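Cephalosporin hydroxylase CMCI (PDB 2BM8) takes part in cephamycin biosynthesis, probably as an S-adenosylmethionine-dependent methyltransferase in the methoxylation of the cephalosporin nucleus. Local coordinates at the interface of chains A and B and the interface of chains A and C. Numbering follows the deposited sequence. Chains: chain A/B/C, Cephalosporin hydroxylase CMCI.

Chain A touches two different neighbours with two stretches of its N-terminal segment. In contact 1 residues 34 to 38 add a short strand to chain B; in contact 2 residues 7 to 12 pack against helices of chain C. The C-alpha centres of the two contacts lie about 38 Å apart, and they share no residue of chain A. The receiving surfaces are close in sequence, however: contact 2 uses the region of residues 203 to 207, contact 1 the strand 211-214 soon after. Each interface is two-fold symmetric, so arms are exchanged reciprocally, which could tie together the six-copy deposited assembly if that is the biological form.

Contact 1: the interface of chains A and B. Residues chain A 34-36, 38; chain B 212-213, 215, 230.
A:Trp36 and B:Met213 pair backbone to backbone as an antiparallel beta bridge between chains. A:Trp36 N donates to B:Met213 O at 3.0 Å, and B:Met213 N returns a bond to A:Trp36 O at 3.0 Å. Just past the strand, B:Met215 N gives a nearly straight bond to A:Arg34 O at 2.8 Å, so the backbone zipper runs one step further.

The charged cluster centres on A:Asp35. Its carboxylate OD1 takes the hydroxyl OG of B:Ser212 at 2.7 Å from above the carboxylate plane, while the guanidinium nitrogen NH2 of B:Arg230 comes in on the syn side from the opposite face, 3.0 Å from OD1. That second contact is a salt bridge, with carboxylate and guanidinium planes turned 56° apart. The hydroxyl of B:Ser212 is set between its backbone N and carbonyl carbon (chi1 80°), which directs OG to the aspartate. B:Arg230 also lays NH1 over one face of the A:Arg34 guanidinium, near its rim, a pairing the aspartate's charge probably eases. With an alanine in place of A:Asp35, the B:Ser212 hydroxyl and the B:Arg230 guanidinium would probably lose their shared acceptor, leaving the two guanidinium groups without that negative charge between the chains.

Apolar packing is lighter. CB of A:Trp36 rests 3.8 Å from the sulfur SD of B:Met215, and CD1 of A:Leu38 lies 4.0 Å from CB of B:Met213.

In the fold, strand 35-37 of chain A docks along strand 211-214 of chain B, whose other side runs beside strand 228-231, extending that sheet across the interface.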
# COMPACT_ATOMS: atom_id res chain seq x y z
N ARG A 34 -24.23 -5.18 19.09
CA ARG A 34 -24.75 -4.22 18.12
C ARG A 34 -24.72 -2.80 18.70
O ARG A 34 -24.50 -1.82 17.97
CB ARG A 34 -26.16 -4.60 17.69
CG ARG A 34 -26.66 -3.68 16.64
CD ARG A 34 -27.62 -4.28 15.66
NE ARG A 34 -28.07 -3.22 14.75
CZ ARG A 34 -29.13 -3.30 13.97
NH1 ARG A 34 -29.88 -4.39 13.94
NH2 ARG A 34 -29.43 -2.26 13.19
N ASP A 35 -24.93 -2.70 20.01
CA ASP A 35 -24.94 -1.43 20.71
C ASP A 35 -23.65 -1.22 21.51
O ASP A 35 -23.48 -1.76 22.61
CB ASP A 35 -26.15 -1.35 21.64
CG ASP A 35 -27.45 -1.24 20.89
OD1 ASP A 35 -27.55 -0.42 19.94
OD2 ASP A 35 -28.44 -1.96 21.18
N TRP A 36 -22.75 -0.42 20.95
CA TRP A 36 -21.51 -0.08 21.61
C TRP A 36 -21.71 1.16 22.49
O TRP A 36 -22.18 2.19 22.01
CB TRP A 36 -20.40 0.17 20.58
CG TRP A 36 -19.06 0.10 21.19
CD1 TRP A 36 -18.40 1.10 21.81
CD2 TRP A 36 -18.23 -1.06 21.30
NE1 TRP A 36 -17.20 0.65 22.28
CE2 TRP A 36 -17.07 -0.68 21.98
CE3 TRP A 36 -18.35 -2.39 20.88
CZ2 TRP A 36 -16.02 -1.58 22.27
CZ3 TRP A 36 -17.31 -3.29 21.16
CH2 TRP A 36 -16.16 -2.88 21.85
N LEU A 38 -21.11 4.55 24.54
CA LEU A 38 -20.36 5.73 24.15
C LEU A 38 -19.19 6.11 25.06
O LEU A 38 -18.28 6.80 24.61
CB LEU A 38 -21.31 6.92 23.99
CG LEU A 38 -21.92 7.14 22.60
CD1 LEU A 38 -21.89 5.91 21.68
CD2 LEU A 38 -23.35 7.71 22.72
N SER B 212 -26.45 4.88 21.69
CA SER B 212 -25.48 3.83 21.43
C SER B 212 -24.90 4.06 20.04
O SER B 212 -25.54 4.68 19.21
CB SER B 212 -26.17 2.46 21.44
OG SER B 212 -26.83 2.21 20.18
N MET B 213 -23.69 3.57 19.80
CA MET B 213 -23.18 3.48 18.44
C MET B 213 -23.64 2.15 17.84
O MET B 213 -23.33 1.08 18.37
CB MET B 213 -21.66 3.56 18.40
CG MET B 213 -21.10 3.50 17.00
SD MET B 213 -19.42 4.10 16.88
CE MET B 213 -18.63 3.13 18.17
N MET B 215 -23.32 -0.74 15.64
CA MET B 215 -22.15 -1.35 15.03
C MET B 215 -22.42 -2.09 13.73
O MET B 215 -21.47 -2.44 13.04
CB MET B 215 -21.48 -2.30 16.01
CG MET B 215 -20.95 -1.61 17.23
SD MET B 215 -19.82 -0.27 16.90
CE MET B 215 -18.31 -1.23 16.57
N ARG B 230 -28.05 5.62 17.86
CA ARG B 230 -29.50 5.51 18.05
C ARG B 230 -29.92 5.50 19.52
O ARG B 230 -29.12 5.33 20.42
CB ARG B 230 -30.06 4.29 17.31
CG ARG B 230 -29.42 2.99 17.66
CD ARG B 230 -30.14 1.78 17.08
NE ARG B 230 -29.81 0.57 17.84
CZ ARG B 230 -30.01 -0.67 17.41
NH1 ARG B 230 -30.56 -0.89 16.22
NH2 ARG B 230 -29.67 -1.70 18.16

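Contact 2: the interface of chains A and C. Residues chain A 7-10, 12; chain C 166, 203, 207.
The ring of A:Phe9 meets C:Phe166 on one face and C:Tyr203 at its edge. CB of C:Phe166 sits over the face, displaced toward the rim, in a CH-pi contact that brings it to 3.5 Å from CD2 of A:Phe9. The edge of the same ring points into C:Tyr203: CD2 of A:Phe9 stands over the centre of the phenol ring, 3.6 Å from its CG, and the planes are 89° apart in an edge-to-face arrangement. Within chain C, CB of C:Tyr203 lies on a face of the C:Phe166 ring, while CE1 of C:Phe166 meets the phenol ring at its edge; the two aromatics brace each other and form a corner into which A:Phe9 fits. C:Phe207 adds a looser wall, its CE1 4.2 Å from CZ of A:Phe9. The chi1 of A:Phe9, -50°, sets CG anti to the carbonyl carbon and carries the ring into this corner.

C:Tyr203, on helix 197-204, is gripped from more than one direction. A:Leu12, which begins the 3-10 helix 12-15, brings CD1 to 3.5 Å from CE1 of the tyrosine, at the ring's rim and displaced to the side opposite A:Phe9. The phenol hydroxyl in turn accepts a hydrogen bond from the backbone N of A:Gln10, an engineered residue whose natural counterpart is leucine; the bond uses main chain and not the altered side chain. The site is thus an apolar socket for the N-terminal arm of a neighbouring copy, with a polar tie at its rim.

Lastly, the second methyl of A:Leu12, CD2, reaches across to CE1 of C:Phe166 at 3.8 Å.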
# COMPACT_ATOMS: atom_id res chain seq x y z
N GLN A 7 -21.46 -37.55 6.62
CA GLN A 7 -21.80 -36.30 5.93
C GLN A 7 -22.05 -36.46 4.42
O GLN A 7 -21.44 -37.31 3.77
CB GLN A 7 -20.69 -35.25 6.14
CG GLN A 7 -21.18 -33.80 6.14
CD GLN A 7 -21.44 -33.25 7.54
OE1 GLN A 7 -22.48 -32.65 7.78
NE2 GLN A 7 -20.49 -33.45 8.45
N ASN A 8 -22.96 -35.64 3.89
CA ASN A 8 -23.20 -35.56 2.44
C ASN A 8 -22.72 -34.22 1.90
O ASN A 8 -23.16 -33.17 2.37
CB ASN A 8 -24.68 -35.76 2.13
CG ASN A 8 -24.91 -36.34 0.75
OD1 ASN A 8 -24.62 -37.52 0.51
ND2 ASN A 8 -25.41 -35.52 -0.17
N PHE A 9 -21.81 -34.25 0.92
CA PHE A 9 -21.17 -33.04 0.40
C PHE A 9 -21.81 -32.52 -0.90
O PHE A 9 -21.73 -33.18 -1.94
CB PHE A 9 -19.68 -33.29 0.15
CG PHE A 9 -18.95 -33.91 1.32
CD1 PHE A 9 -18.66 -35.27 1.32
CD2 PHE A 9 -18.55 -33.14 2.39
CE1 PHE A 9 -17.98 -35.84 2.38
CE2 PHE A 9 -17.88 -33.71 3.46
CZ PHE A 9 -17.59 -35.06 3.46
N GLN A 10 -22.45 -31.35 -0.84
CA GLN A 10 -22.89 -30.67 -2.06
C GLN A 10 -21.66 -30.09 -2.75
O GLN A 10 -20.62 -29.90 -2.13
CB GLN A 10 -23.83 -29.50 -1.76
CG GLN A 10 -25.07 -29.79 -0.95
CD GLN A 10 -25.72 -28.50 -0.45
OE1 GLN A 10 -26.04 -27.62 -1.25
NE2 GLN A 10 -25.86 -28.37 0.86
N LEU A 12 -19.38 -27.42 -3.79
CA LEU A 12 -19.14 -26.04 -3.37
C LEU A 12 -18.86 -25.10 -4.56
O LEU A 12 -18.97 -23.89 -4.43
CB LEU A 12 -18.01 -25.97 -2.34
CG LEU A 12 -18.42 -25.94 -0.86
CD1 LEU A 12 -19.57 -26.87 -0.53
CD2 LEU A 12 -17.23 -26.26 0.02
N PHE C 166 -14.31 -33.34 -1.56
CA PHE C 166 -14.55 -33.87 -0.21
C PHE C 166 -14.82 -35.37 -0.18
O PHE C 166 -14.39 -36.06 0.74
CB PHE C 166 -15.65 -33.07 0.51
CG PHE C 166 -15.20 -31.71 0.91
CD1 PHE C 166 -15.57 -30.59 0.17
CD2 PHE C 166 -14.34 -31.54 2.00
CE1 PHE C 166 -15.13 -29.33 0.54
CE2 PHE C 166 -13.88 -30.27 2.36
CZ PHE C 166 -14.27 -29.17 1.64
N TYR C 203 -17.66 -29.02 6.62
CA TYR C 203 -17.06 -30.13 5.89
C TYR C 203 -15.61 -30.37 6.30
O TYR C 203 -15.19 -31.51 6.45
CB TYR C 203 -17.11 -29.87 4.39
CG TYR C 203 -18.49 -29.83 3.74
CD1 TYR C 203 -18.61 -29.48 2.40
CD2 TYR C 203 -19.66 -30.14 4.45
CE1 TYR C 203 -19.84 -29.43 1.78
CE2 TYR C 203 -20.91 -30.09 3.82
CZ TYR C 203 -20.99 -29.73 2.49
OH TYR C 203 -22.19 -29.68 1.84
N PHE C 207 -13.36 -33.60 9.18
CA PHE C 207 -12.13 -34.38 9.10
C PHE C 207 -11.22 -34.08 10.30
O PHE C 207 -10.06 -34.44 10.28
CB PHE C 207 -11.38 -34.04 7.81
CG PHE C 207 -12.04 -34.56 6.57
CD1 PHE C 207 -13.11 -33.88 6.01
CD2 PHE C 207 -11.59 -35.72 5.96
CE1 PHE C 207 -13.74 -34.34 4.86
CE2 PHE C 207 -12.20 -36.20 4.80
CZ PHE C 207 -13.28 -35.50 4.25